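Local coordinates for histidine--tRNA ligase (Staphylococcus aureus, PDB 1QE0), which catalyses the ATP-dependent attachment of L-histidine to tRNA(His), releasing AMP and diphosphate, and works as a homodimeric class II aminoacyl-tRNA synthetase, at residues A145-I150 and L159-N164; L332-M337 and N350-N355; H92-Q95 and P101-L104; G370-A375 and K399-G404. All blocks are in the same frame, centred on the assembly; numbering follows the deposited sequence.

Contact 1: A145-I150 and L159-N164; sequences AMVMHI and LKLVIN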
loop_
_atom_site.group_PDB
_atom_site.type_symbol
_atom_site.label_atom_id
_atom_site.label_comp_id
_atom_site.label_asym_id
_atom_site.label_seq_id
_atom_site.Cartn_x
_atom_site.Cartn_y
_atom_site.Cartn_z
ATOM N N ALA A 145 21.269 -2.171 -5.802
ATOM C CA ALA A 145 21.323 -3.276 -4.875
ATOM C C ALA A 145 19.883 -3.513 -4.378
ATOM O O ALA A 145 19.460 -4.664 -4.172
ATOM C CB ALA A 145 22.217 -2.912 -3.731
ATOM N N MET A 146 19.125 -2.420 -4.221
ATOM C CA MET A 146 17.732 -2.471 -3.759
ATOM C C MET A 146 16.809 -3.150 -4.786
ATOM O O MET A 146 16.075 -4.087 -4.438
ATOM C CB MET A 146 17.218 -1.048 -3.458
ATOM C CG MET A 146 15.765 -0.976 -2.997
ATOM S SD MET A 146 15.057 0.680 -3.196
ATOM C CE MET A 146 15.745 1.470 -1.870
ATOM N N VAL A 147 16.846 -2.682 -6.042
ATOM C CA VAL A 147 15.987 -3.246 -7.072
ATOM C C VAL A 147 16.268 -4.741 -7.161
ATOM O O VAL A 147 15.374 -5.519 -7.454
ATOM C CB VAL A 147 16.123 -2.509 -8.436
ATOM C CG1 VAL A 147 17.522 -2.569 -8.933
ATOM C CG2 VAL A 147 15.194 -3.116 -9.471
ATOM N N MET A 148 17.482 -5.151 -6.796
ATOM C CA MET A 148 17.838 -6.559 -6.821
ATOM C C MET A 148 17.274 -7.217 -5.575
ATOM O O MET A 148 16.698 -8.315 -5.619
ATOM C CB MET A 148 19.345 -6.708 -6.820
ATOM C CG MET A 148 19.797 -7.930 -7.543
ATOM S SD MET A 148 19.546 -7.702 -9.289
ATOM C CE MET A 148 20.802 -8.769 -9.883
ATOM N N HIS A 149 17.423 -6.526 -4.455
ATOM C CA HIS A 149 16.949 -7.023 -3.189
ATOM C C HIS A 149 15.433 -7.256 -3.243
ATOM O O HIS A 149 14.953 -8.324 -2.862
ATOM C CB HIS A 149 17.325 -6.038 -2.089
ATOM C CG HIS A 149 17.203 -6.561 -0.698
ATOM N ND1 HIS A 149 17.417 -5.821 0.426
ATOM C CD2 HIS A 149 16.843 -7.798 -0.241
ATOM C CE1 HIS A 149 17.207 -6.531 1.506
ATOM N NE2 HIS A 149 16.852 -7.740 1.130
ATOM N N ILE A 150 14.676 -6.281 -3.733
ATOM C CA ILE A 150 13.214 -6.422 -3.784
ATOM C C ILE A 150 12.794 -7.768 -4.355
ATOM O O ILE A 150 12.190 -8.591 -3.650
ATOM C CB ILE A 150 12.552 -5.277 -4.594
ATOM C CG1 ILE A 150 12.562 -4.003 -3.755
ATOM C CG2 ILE A 150 11.131 -5.644 -5.015
ATOM C CD1 ILE A 150 12.359 -2.743 -4.562
ATOM N N LEU A 159 16.726 -13.737 -12.634
ATOM C CA LEU A 159 16.865 -12.291 -12.810
ATOM C C LEU A 159 18.136 -11.970 -13.568
ATOM O O LEU A 159 19.091 -12.741 -13.547
ATOM C CB LEU A 159 16.886 -11.580 -11.447
ATOM C CG LEU A 159 15.550 -11.240 -10.801
ATOM C CD1 LEU A 159 14.423 -11.696 -11.704
ATOM C CD2 LEU A 159 15.483 -11.873 -9.428
ATOM N N LYS A 160 18.169 -10.792 -14.167
ATOM C CA LYS A 160 19.309 -10.378 -14.957
ATOM C C LYS A 160 19.284 -8.860 -15.068
ATOM O O LYS A 160 18.415 -8.282 -15.730
ATOM C CB LYS A 160 19.207 -11.120 -16.297
ATOM C CG LYS A 160 19.520 -10.413 -17.586
ATOM C CD LYS A 160 18.752 -11.166 -18.671
ATOM C CE LYS A 160 19.620 -11.975 -19.633
ATOM N NZ LYS A 160 20.245 -13.213 -19.080
ATOM N N LEU A 161 20.164 -8.236 -14.286
ATOM C CA LEU A 161 20.296 -6.777 -14.213
ATOM C C LEU A 161 21.130 -6.283 -15.386
ATOM O O LEU A 161 22.223 -6.751 -15.617
ATOM C CB LEU A 161 20.916 -6.368 -12.857
ATOM C CG LEU A 161 21.258 -4.940 -12.392
ATOM C CD1 LEU A 161 20.990 -3.933 -13.465
ATOM C CD2 LEU A 161 20.481 -4.580 -11.154
ATOM N N VAL A 162 20.593 -5.316 -16.104
ATOM C CA VAL A 162 21.222 -4.744 -17.262
ATOM C C VAL A 162 21.355 -3.243 -17.041
ATOM O O VAL A 162 20.367 -2.560 -16.772
ATOM C CB VAL A 162 20.352 -5.016 -18.474
ATOM C CG1 VAL A 162 20.960 -4.435 -19.705
ATOM C CG2 VAL A 162 20.131 -6.504 -18.621
ATOM N N ILE A 163 22.584 -2.734 -17.156
ATOM C CA ILE A 163 22.887 -1.313 -16.946
ATOM C C ILE A 163 23.614 -0.689 -18.136
ATOM O O ILE A 163 24.094 -1.385 -19.012
ATOM C CB ILE A 163 23.777 -1.117 -15.717
ATOM C CG1 ILE A 163 25.128 -1.744 -15.961
ATOM C CG2 ILE A 163 23.170 -1.785 -14.490
ATOM C CD1 ILE A 163 26.069 -1.554 -14.801
ATOM N N ASN A 164 23.688 0.632 -18.144
ATOM C CA ASN A 164 24.347 1.405 -19.181
ATOM C C ASN A 164 24.475 2.840 -18.641
ATOM O O ASN A 164 23.914 3.191 -17.599
ATOM C CB ASN A 164 23.532 1.412 -20.497
ATOM C CG ASN A 164 24.247 2.192 -21.633
ATOM O OD1 ASN A 164 23.633 2.870 -22.482
ATOM N ND2 ASN A 164 25.567 2.120 -21.612
#
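L161 is the residue through which the strand 159-164 touches the helix 145-150, and it meets V147 and M148, two consecutive residues of the helix. Its CG stands anti to the backbone N (chi1 178°), which carries the isobutyl group off the strand to the helix, where CD2 serves both partners. This methyl lies 3.8 Å from M148 SD, and the same L161 CD2 approaches V147 CG1 more loosely, at 4.2 Å.

M148 starts out along the flank of the helix and is brought back by a bend at chi2 (71°), so that its thioether end, rather than the base of the side chain, makes the contact. The remainder of the chain continues almost extended beyond CG, laying sulfur and terminal methyl alongside the leucine: M148 CE is 3.8 Å from L161 CB, and M148 SD is 4.0 Å from the same L161 CB. The two side chains cross obliquely, the methionine covering the stem of the leucine as well as one of its branches. V147 adds one methyl to the patch. The interaction is wholly apolar, and all three residues are buried.

The contact thus seats helix 137-153 on strand 159-165, which is paired antiparallel with strand 265-272 and parallel with 250-251 in the sheet of the catalytic domain; V147 also packs on F267 of strand 265-272. On another side of the helix, M146, H149 and I150 pack against helix 13-33, while the H149 ring stacks on H354 of the second subunit.

Contact 2: L332-M337 and N350-N355; sequences LFIVTM and NHLRHN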
loop_
_atom_site.group_PDB
_atom_site.type_symbol
_atom_site.label_atom_id
_atom_site.label_comp_id
_atom_site.label_asym_id
_atom_site.label_seq_id
_atom_site.Cartn_x
_atom_site.Cartn_y
_atom_site.Cartn_z
ATOM N N LEU A 332 -10.504 -20.775 14.361
ATOM C CA LEU A 332 -11.520 -21.554 15.035
ATOM C C LEU A 332 -12.882 -21.296 14.477
ATOM O O LEU A 332 -13.286 -20.135 14.410
ATOM C CB LEU A 332 -11.590 -21.105 16.487
ATOM C CG LEU A 332 -12.073 -22.056 17.585
ATOM C CD1 LEU A 332 -12.677 -21.228 18.699
ATOM C CD2 LEU A 332 -13.077 -23.081 17.076
ATOM N N PHE A 333 -13.594 -22.350 14.078
ATOM C CA PHE A 333 -14.957 -22.154 13.623
ATOM C C PHE A 333 -15.885 -22.765 14.684
ATOM O O PHE A 333 -15.658 -23.902 15.149
ATOM C CB PHE A 333 -15.211 -22.719 12.241
ATOM C CG PHE A 333 -16.540 -22.289 11.658
ATOM C CD1 PHE A 333 -16.630 -21.142 10.911
ATOM C CD2 PHE A 333 -17.697 -23.041 11.866
ATOM C CE1 PHE A 333 -17.837 -20.746 10.376
ATOM C CE2 PHE A 333 -18.921 -22.644 11.326
ATOM C CZ PHE A 333 -18.993 -21.497 10.578
ATOM N N ILE A 334 -16.849 -21.963 15.139
ATOM C CA ILE A 334 -17.796 -22.372 16.174
ATOM C C ILE A 334 -19.112 -22.906 15.610
ATOM O O ILE A 334 -19.834 -22.184 14.903
ATOM C CB ILE A 334 -18.059 -21.199 17.129
ATOM C CG1 ILE A 334 -16.747 -20.799 17.813
ATOM C CG2 ILE A 334 -19.071 -21.563 18.167
ATOM C CD1 ILE A 334 -16.837 -19.506 18.557
ATOM N N VAL A 335 -19.354 -24.196 15.885
ATOM C CA VAL A 335 -20.543 -24.940 15.479
ATOM C C VAL A 335 -21.415 -24.986 16.712
ATOM O O VAL A 335 -20.966 -25.477 17.748
ATOM C CB VAL A 335 -20.183 -26.372 15.148
ATOM C CG1 VAL A 335 -21.451 -27.180 14.856
ATOM C CG2 VAL A 335 -19.198 -26.404 13.992
ATOM N N THR A 336 -22.642 -24.466 16.618
ATOM C CA THR A 336 -23.576 -24.418 17.764
ATOM C C THR A 336 -24.886 -25.181 17.568
ATOM O O THR A 336 -25.405 -25.280 16.446
ATOM C CB THR A 336 -23.927 -22.987 18.105
ATOM O OG1 THR A 336 -24.303 -22.299 16.904
ATOM C CG2 THR A 336 -22.736 -22.288 18.722
ATOM N N MET A 337 -25.427 -25.701 18.668
ATOM C CA MET A 337 -26.672 -26.465 18.628
ATOM C C MET A 337 -27.750 -25.756 19.404
ATOM O O MET A 337 -27.693 -25.673 20.625
ATOM C CB MET A 337 -26.467 -27.855 19.225
ATOM C CG MET A 337 -25.296 -28.607 18.636
ATOM S SD MET A 337 -25.329 -28.475 16.869
ATOM C CE MET A 337 -26.313 -29.880 16.493
ATOM N N ASN A 350 -16.853 -12.629 20.151
ATOM C CA ASN A 350 -16.445 -11.288 20.506
ATOM C C ASN A 350 -15.193 -11.422 21.367
ATOM O O ASN A 350 -14.225 -10.677 21.215
ATOM C CB ASN A 350 -17.583 -10.661 21.291
ATOM C CG ASN A 350 -17.150 -9.506 22.156
ATOM O OD1 ASN A 350 -16.721 -8.469 21.641
ATOM N ND2 ASN A 350 -17.289 -9.659 23.484
ATOM N N HIS A 351 -15.165 -12.462 22.193
ATOM C CA HIS A 351 -14.033 -12.705 23.090
ATOM C C HIS A 351 -12.759 -13.049 22.356
ATOM O O HIS A 351 -11.705 -12.456 22.559
ATOM C CB HIS A 351 -14.344 -13.849 24.051
ATOM C CG HIS A 351 -13.887 -13.579 25.447
ATOM N ND1 HIS A 351 -12.668 -14.020 25.947
ATOM C CD2 HIS A 351 -14.429 -12.776 26.390
ATOM C CE1 HIS A 351 -12.485 -13.481 27.134
ATOM N NE2 HIS A 351 -13.534 -12.721 27.431
ATOM N N LEU A 352 -12.867 -14.080 21.551
ATOM C CA LEU A 352 -11.753 -14.549 20.792
ATOM C C LEU A 352 -11.228 -13.431 19.912
ATOM O O LEU A 352 -10.054 -13.142 19.979
ATOM C CB LEU A 352 -12.176 -15.754 19.962
ATOM C CG LEU A 352 -12.658 -16.989 20.724
ATOM C CD1 LEU A 352 -13.199 -17.941 19.746
ATOM C CD2 LEU A 352 -11.563 -17.628 21.494
ATOM N N ARG A 353 -12.094 -12.744 19.166
ATOM C CA ARG A 353 -11.676 -11.666 18.269
ATOM C C ARG A 353 -10.951 -10.535 18.982
ATOM O O ARG A 353 -10.034 -9.920 18.440
ATOM C CB ARG A 353 -12.862 -11.146 17.497
ATOM C CG ARG A 353 -13.477 -12.222 16.680
ATOM C CD ARG A 353 -14.628 -11.721 15.804
ATOM N NE ARG A 353 -14.944 -12.675 14.740
ATOM C CZ ARG A 353 -16.144 -12.859 14.211
ATOM N NH1 ARG A 353 -17.157 -12.152 14.637
ATOM N NH2 ARG A 353 -16.335 -13.763 13.261
ATOM N N HIS A 354 -11.324 -10.301 20.234
ATOM C CA HIS A 354 -10.672 -9.279 21.038
ATOM C C HIS A 354 -9.342 -9.768 21.559
ATOM O O HIS A 354 -8.702 -9.082 22.344
ATOM C CB HIS A 354 -11.544 -8.893 22.206
ATOM C CG HIS A 354 -12.464 -7.771 21.889
ATOM N ND1 HIS A 354 -12.122 -6.455 22.094
ATOM C CD2 HIS A 354 -13.672 -7.757 21.287
ATOM C CE1 HIS A 354 -13.075 -5.678 21.624
ATOM N NE2 HIS A 354 -14.028 -6.440 21.129
ATOM N N ASN A 355 -8.924 -10.945 21.113
ATOM C CA ASN A 355 -7.666 -11.521 21.540
ATOM C C ASN A 355 -6.784 -12.016 20.413
ATOM O O ASN A 355 -5.961 -12.886 20.613
ATOM C CB ASN A 355 -7.915 -12.645 22.517
ATOM C CG ASN A 355 -8.171 -12.151 23.907
ATOM O OD1 ASN A 355 -7.278 -12.164 24.731
ATOM N ND2 ASN A 355 -9.395 -11.731 24.189
#
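L352 brings the last turn of helix 338-353 onto L332 and I334, alternate residues of the strand 332-336. Ahead of it, N350 offers its carbonyl to the backbone N of H354, 3.1 Å from N350 O, and that oxygen also lies in plane at the edge of the H354 ring. H351 O accepts from the side chain of N355 as well as a weak bond from H354 N: N355 ND2 donates to H351 O at 2.9 Å (N-H...O angle 154°), with the donor tilted out of the carbonyl plane. L352 itself points at the strand, with CG beside the backbone N (chi1 -62°), and all its contact is made by CD1. This methyl meets L332 CD1 at 3.5 Å, the two leucines crossing at about a right angle, and reaches I334 CD1 tip to tip at 4.1 Å. R353 turns to other partners, a salt bridge to D360 and another to E142 of the second subunit. H354 is the first residue to leave helical geometry, and N355 N still bonds L352 O at 2.7 Å.

The pair belongs to the beta-alpha-beta unit 332-336, 338-353, 359-361 of the anticodon-binding domain; helix 413-419 lies against L332 and L352, whereas F333 and V335 pack against helix 368-377.

Contact 3: H92-Q95 and P101-L104; sequences HKMQ and PIKL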
loop_
_atom_site.group_PDB
_atom_site.type_symbol
_atom_site.label_atom_id
_atom_site.label_comp_id
_atom_site.label_asym_id
_atom_site.label_seq_id
_atom_site.Cartn_x
_atom_site.Cartn_y
_atom_site.Cartn_z
ATOM N N HIS A 92 6.439 21.500 -1.766
ATOM C CA HIS A 92 6.749 21.487 -0.343
ATOM C C HIS A 92 8.153 21.962 -0.053
ATOM O O HIS A 92 8.674 21.775 1.049
ATOM C CB HIS A 92 6.532 20.106 0.264
ATOM C CG HIS A 92 5.111 19.653 0.220
ATOM N ND1 HIS A 92 4.635 18.795 -0.753
ATOM C CD2 HIS A 92 4.049 19.966 0.999
ATOM C CE1 HIS A 92 3.340 18.608 -0.572
ATOM N NE2 HIS A 92 2.961 19.306 0.484
ATOM N N LYS A 93 8.782 22.537 -1.062
ATOM C CA LYS A 93 10.124 23.056 -0.894
ATOM C C LYS A 93 11.043 22.068 -0.147
ATOM O O LYS A 93 11.696 22.418 0.845
ATOM C CB LYS A 93 10.018 24.404 -0.178
ATOM C CG LYS A 93 9.170 25.402 -0.970
ATOM C CD LYS A 93 8.884 26.671 -0.180
ATOM C CE LYS A 93 8.783 27.913 -1.084
ATOM N NZ LYS A 93 7.724 27.820 -2.130
ATOM N N MET A 94 11.144 20.852 -0.683
ATOM C CA MET A 94 11.959 19.804 -0.067
ATOM C C MET A 94 13.454 20.012 -0.281
ATOM O O MET A 94 14.283 19.515 0.484
ATOM C CB MET A 94 11.529 18.423 -0.574
ATOM C CG MET A 94 10.098 18.077 -0.232
ATOM S SD MET A 94 9.585 16.452 -0.704
ATOM C CE MET A 94 7.914 16.497 -0.148
ATOM N N GLN A 95 13.790 20.796 -1.297
ATOM C CA GLN A 95 15.182 21.078 -1.606
ATOM C C GLN A 95 15.845 21.722 -0.424
ATOM O O GLN A 95 17.040 21.632 -0.249
ATOM C CB GLN A 95 15.299 22.012 -2.812
ATOM C CG GLN A 95 14.456 23.284 -2.733
ATOM C CD GLN A 95 13.003 23.118 -3.207
ATOM O OE1 GLN A 95 12.253 24.045 -3.187
ATOM N NE2 GLN A 95 12.619 21.944 -3.597
ATOM N N PRO A 101 19.944 12.964 0.794
ATOM C CA PRO A 101 18.998 13.146 -0.313
ATOM C C PRO A 101 17.573 12.801 0.095
ATOM O O PRO A 101 17.345 12.129 1.106
ATOM C CB PRO A 101 19.523 12.174 -1.371
ATOM C CG PRO A 101 20.104 11.064 -0.561
ATOM C CD PRO A 101 20.819 11.802 0.544
ATOM N N ILE A 102 16.602 13.348 -0.617
ATOM C CA ILE A 102 15.214 13.023 -0.325
ATOM C C ILE A 102 14.977 11.625 -0.921
ATOM O O ILE A 102 15.036 11.434 -2.138
ATOM C CB ILE A 102 14.273 14.011 -0.978
ATOM C CG1 ILE A 102 14.458 15.379 -0.365
ATOM C CG2 ILE A 102 12.895 13.537 -0.817
ATOM C CD1 ILE A 102 14.721 15.285 1.111
ATOM N N LYS A 103 14.851 10.638 -0.045
ATOM C CA LYS A 103 14.641 9.258 -0.436
ATOM C C LYS A 103 13.178 8.917 -0.213
ATOM O O LYS A 103 12.795 8.612 0.918
ATOM C CB LYS A 103 15.520 8.402 0.445
ATOM C CG LYS A 103 17.000 8.618 0.169
ATOM C CD LYS A 103 17.888 7.979 1.214
ATOM C CE LYS A 103 18.235 6.564 0.896
ATOM N NZ LYS A 103 19.327 6.155 1.820
ATOM N N LEU A 104 12.370 8.943 -1.276
ATOM C CA LEU A 104 10.924 8.692 -1.199
ATOM C C LEU A 104 10.438 7.512 -2.060
ATOM O O LEU A 104 11.015 7.239 -3.120
ATOM C CB LEU A 104 10.193 9.924 -1.728
ATOM C CG LEU A 104 10.231 11.323 -1.112
ATOM C CD1 LEU A 104 9.652 12.320 -2.128
ATOM C CD2 LEU A 104 9.468 11.377 0.176
#
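Apolar packing joins M94, at the end of the turn after helix 82-91, to I102 and L104 on strand 102-111. The methionine points at the strand and is fully extended beyond CB (chi2 -176°, chi3 -179°), so its length spans two alternate strand residues. Its base meets the isoleucine, with M94 CB 4.2 Å from I102 CG1, and its sulfur comes to the leucine, with M94 SD 4.4 Å from L104 CD1. The carbonyl oxygen M94 O packs on I102 CG1 as well, at 4.2 Å, without bonding to it. Y89 packs on M94 and I102 alike.

Backbone hydrogen bonds set up both sides. K93, with positive phi, is the C-prime residue of a Schellman motif that ends the helix, in which M94 N bonds to Y89 O; the turn so formed presents M94 to the strand. I102 and L104 are bonded through their main chains to I132 and E130 of strand 123-132, the antiparallel partner in what corresponds to motif 2 of class II synthetases. A weak side-chain-to-backbone bond, from Q100 NE2 to M94 O, ties in the loop.

Charge is kept to other residues. K103, between the two apolar residues, takes no part in this packing and forms salt bridges with E142 and with D360 of the second subunit, whose L12 also covers M94.

The contact rests on shape and burial: apolar groups meet at ordinary van der Waals spacing, while alternation along the strand assigns one side to the helix end and the other to the ionic link between subunits.

Contact 4: G370-A375 and K399-G404; sequences GQMKQA and KNMTTG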
loop_
_atom_site.group_PDB
_atom_site.type_symbol
_atom_site.label_atom_id
_atom_site.label_comp_id
_atom_site.label_asym_id
_atom_site.label_seq_id
_atom_site.Cartn_x
_atom_site.Cartn_y
_atom_site.Cartn_z
ATOM N N GLY A 370 -23.428 -28.989 7.473
ATOM C CA GLY A 370 -23.309 -27.695 6.807
ATOM C C GLY A 370 -22.419 -26.711 7.524
ATOM O O GLY A 370 -21.766 -25.853 6.908
ATOM N N GLN A 371 -22.444 -26.774 8.845
ATOM C CA GLN A 371 -21.580 -25.915 9.611
ATOM C C GLN A 371 -20.157 -26.442 9.460
ATOM O O GLN A 371 -19.251 -25.674 9.135
ATOM C CB GLN A 371 -22.023 -25.872 11.060
ATOM C CG GLN A 371 -23.183 -24.905 11.270
ATOM C CD GLN A 371 -23.611 -24.870 12.681
ATOM O OE1 GLN A 371 -22.801 -24.624 13.555
ATOM N NE2 GLN A 371 -24.855 -25.210 12.941
ATOM N N MET A 372 -19.982 -27.756 9.617
ATOM C CA MET A 372 -18.684 -28.404 9.473
ATOM C C MET A 372 -18.093 -28.158 8.086
ATOM O O MET A 372 -16.883 -27.975 7.944
ATOM C CB MET A 372 -18.804 -29.889 9.707
ATOM C CG MET A 372 -19.227 -30.256 11.095
ATOM S SD MET A 372 -18.018 -29.908 12.372
ATOM C CE MET A 372 -16.477 -29.959 11.508
ATOM N N LYS A 373 -18.930 -28.156 7.060
ATOM C CA LYS A 373 -18.431 -27.872 5.724
ATOM C C LYS A 373 -17.923 -26.415 5.660
ATOM O O LYS A 373 -16.866 -26.146 5.109
ATOM C CB LYS A 373 -19.532 -28.101 4.674
ATOM C CG LYS A 373 -19.908 -29.546 4.506
ATOM C CD LYS A 373 -20.884 -29.746 3.369
ATOM C CE LYS A 373 -21.137 -31.252 3.145
ATOM N NZ LYS A 373 -21.963 -31.558 1.932
ATOM N N GLN A 374 -18.675 -25.486 6.252
ATOM C CA GLN A 374 -18.319 -24.078 6.242
ATOM C C GLN A 374 -16.992 -23.925 6.944
ATOM O O GLN A 374 -16.075 -23.249 6.438
ATOM C CB GLN A 374 -19.421 -23.257 6.904
ATOM C CG GLN A 374 -19.172 -21.743 7.008
ATOM C CD GLN A 374 -19.064 -20.977 5.685
ATOM O OE1 GLN A 374 -19.332 -21.486 4.596
ATOM N NE2 GLN A 374 -18.652 -19.729 5.795
ATOM N N ALA A 375 -16.858 -24.621 8.066
ATOM C CA ALA A 375 -15.616 -24.592 8.805
ATOM C C ALA A 375 -14.504 -24.942 7.826
ATOM O O ALA A 375 -13.547 -24.194 7.684
ATOM C CB ALA A 375 -15.644 -25.599 9.934
ATOM N N LYS A 399 -11.514 -30.148 18.141
ATOM C CA LYS A 399 -11.005 -31.029 17.102
ATOM C C LYS A 399 -10.096 -30.346 16.103
ATOM O O LYS A 399 -10.518 -29.392 15.443
ATOM C CB LYS A 399 -12.163 -31.679 16.333
ATOM C CG LYS A 399 -11.716 -32.555 15.154
ATOM C CD LYS A 399 -12.877 -32.939 14.223
ATOM C CE LYS A 399 -12.432 -33.721 12.953
ATOM N NZ LYS A 399 -11.946 -35.141 13.186
ATOM N N ASN A 400 -8.859 -30.843 15.994
ATOM C CA ASN A 400 -7.875 -30.347 15.034
ATOM C C ASN A 400 -8.432 -30.826 13.712
ATOM O O ASN A 400 -8.519 -32.024 13.491
ATOM C CB ASN A 400 -6.533 -31.021 15.270
ATOM C CG ASN A 400 -5.523 -30.707 14.197
ATOM O OD1 ASN A 400 -5.786 -30.832 13.006
ATOM N ND2 ASN A 400 -4.343 -30.310 14.618
ATOM N N MET A 401 -8.786 -29.918 12.822
ATOM C CA MET A 401 -9.378 -30.317 11.559
ATOM C C MET A 401 -8.498 -31.055 10.573
ATOM O O MET A 401 -9.007 -31.583 9.583
ATOM C CB MET A 401 -10.006 -29.121 10.865
ATOM C CG MET A 401 -11.166 -28.551 11.643
ATOM S SD MET A 401 -12.631 -29.581 11.553
ATOM C CE MET A 401 -13.249 -29.042 9.928
ATOM N N THR A 402 -7.188 -31.073 10.785
ATOM C CA THR A 402 -6.343 -31.780 9.843
ATOM C C THR A 402 -6.072 -33.186 10.353
ATOM O O THR A 402 -6.355 -34.169 9.663
ATOM C CB THR A 402 -5.052 -31.030 9.597
ATOM O OG1 THR A 402 -5.287 -29.632 9.791
ATOM C CG2 THR A 402 -4.610 -31.231 8.167
ATOM N N THR A 403 -5.579 -33.281 11.587
ATOM C CA THR A 403 -5.298 -34.571 12.177
ATOM C C THR A 403 -6.618 -35.235 12.560
ATOM O O THR A 403 -6.701 -36.460 12.714
ATOM C CB THR A 403 -4.445 -34.442 13.434
ATOM O OG1 THR A 403 -5.227 -33.848 14.468
ATOM C CG2 THR A 403 -3.227 -33.602 13.168
ATOM N N GLY A 404 -7.640 -34.416 12.766
ATOM C CA GLY A 404 -8.931 -34.949 13.143
ATOM C C GLY A 404 -8.895 -35.402 14.585
ATOM O O GLY A 404 -9.820 -36.076 15.052
#
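M401, which meets M372 across the contact, comes directly after N400, whose flat carboxamide has its oxygen gripped by two backbone N-H groups. T402 N lies 2.6 Å from N400 OD1, nearly in line with the C=O bond (C=O...N angle 160°), while T403 N, at 2.8 Å from the same N400 OD1, stands well above the amide plane. The first bond makes an Asx turn; with the second, and a weak backbone bond from G404 N to N400 O, the turn extends into an Asx motif. They hold the chain in the turn that leads out of strand 396-400, and K399 NZ adds a bond of 3.0 Å to G404 O.

This turn is the link between the antiparallel strands 396-400 and 406-409 at one side of the five-stranded sheet of the anticodon-binding domain, and helix 368-377 packs on the sheet beside it.

The contact itself is methionine on methionine. Each has CG beside its backbone N and is bent again at chi2 and chi3 (chi3 -81° in M401), which curls the methyls together: M372 CE is 3.7 Å from M401 CE and 3.9 Å from M401 SD. A375, one turn further along the helix, offers CB at 4.2 Å from M401 CE. T383 of the intervening strand 382-386 touches all three side chains.

Overall arrangement
From the N terminus, contact 3 comes first, closing the short loop between helix 82-91 and strand 102-111; contact 1 then closes the connection from helix 137-153 to strand 159-165. Both reach the same catalytic sheet, their centres about 24 Å apart. Contact 2 closes a helical connection and contact 4 a longer one through strand 382-386, both in the anticodon-binding domain. The four follow in series, none nesting or crossing. Contacts 2 and 4 touch, with F333 against Q374 and A375, and share a sheet. In the dimer, helix 137-153 of contact 1 meets the end of helix 338-353 of contact 2 from the other subunit, so the catalytic domain of one chain touches the anticodon-binding domain of its partner.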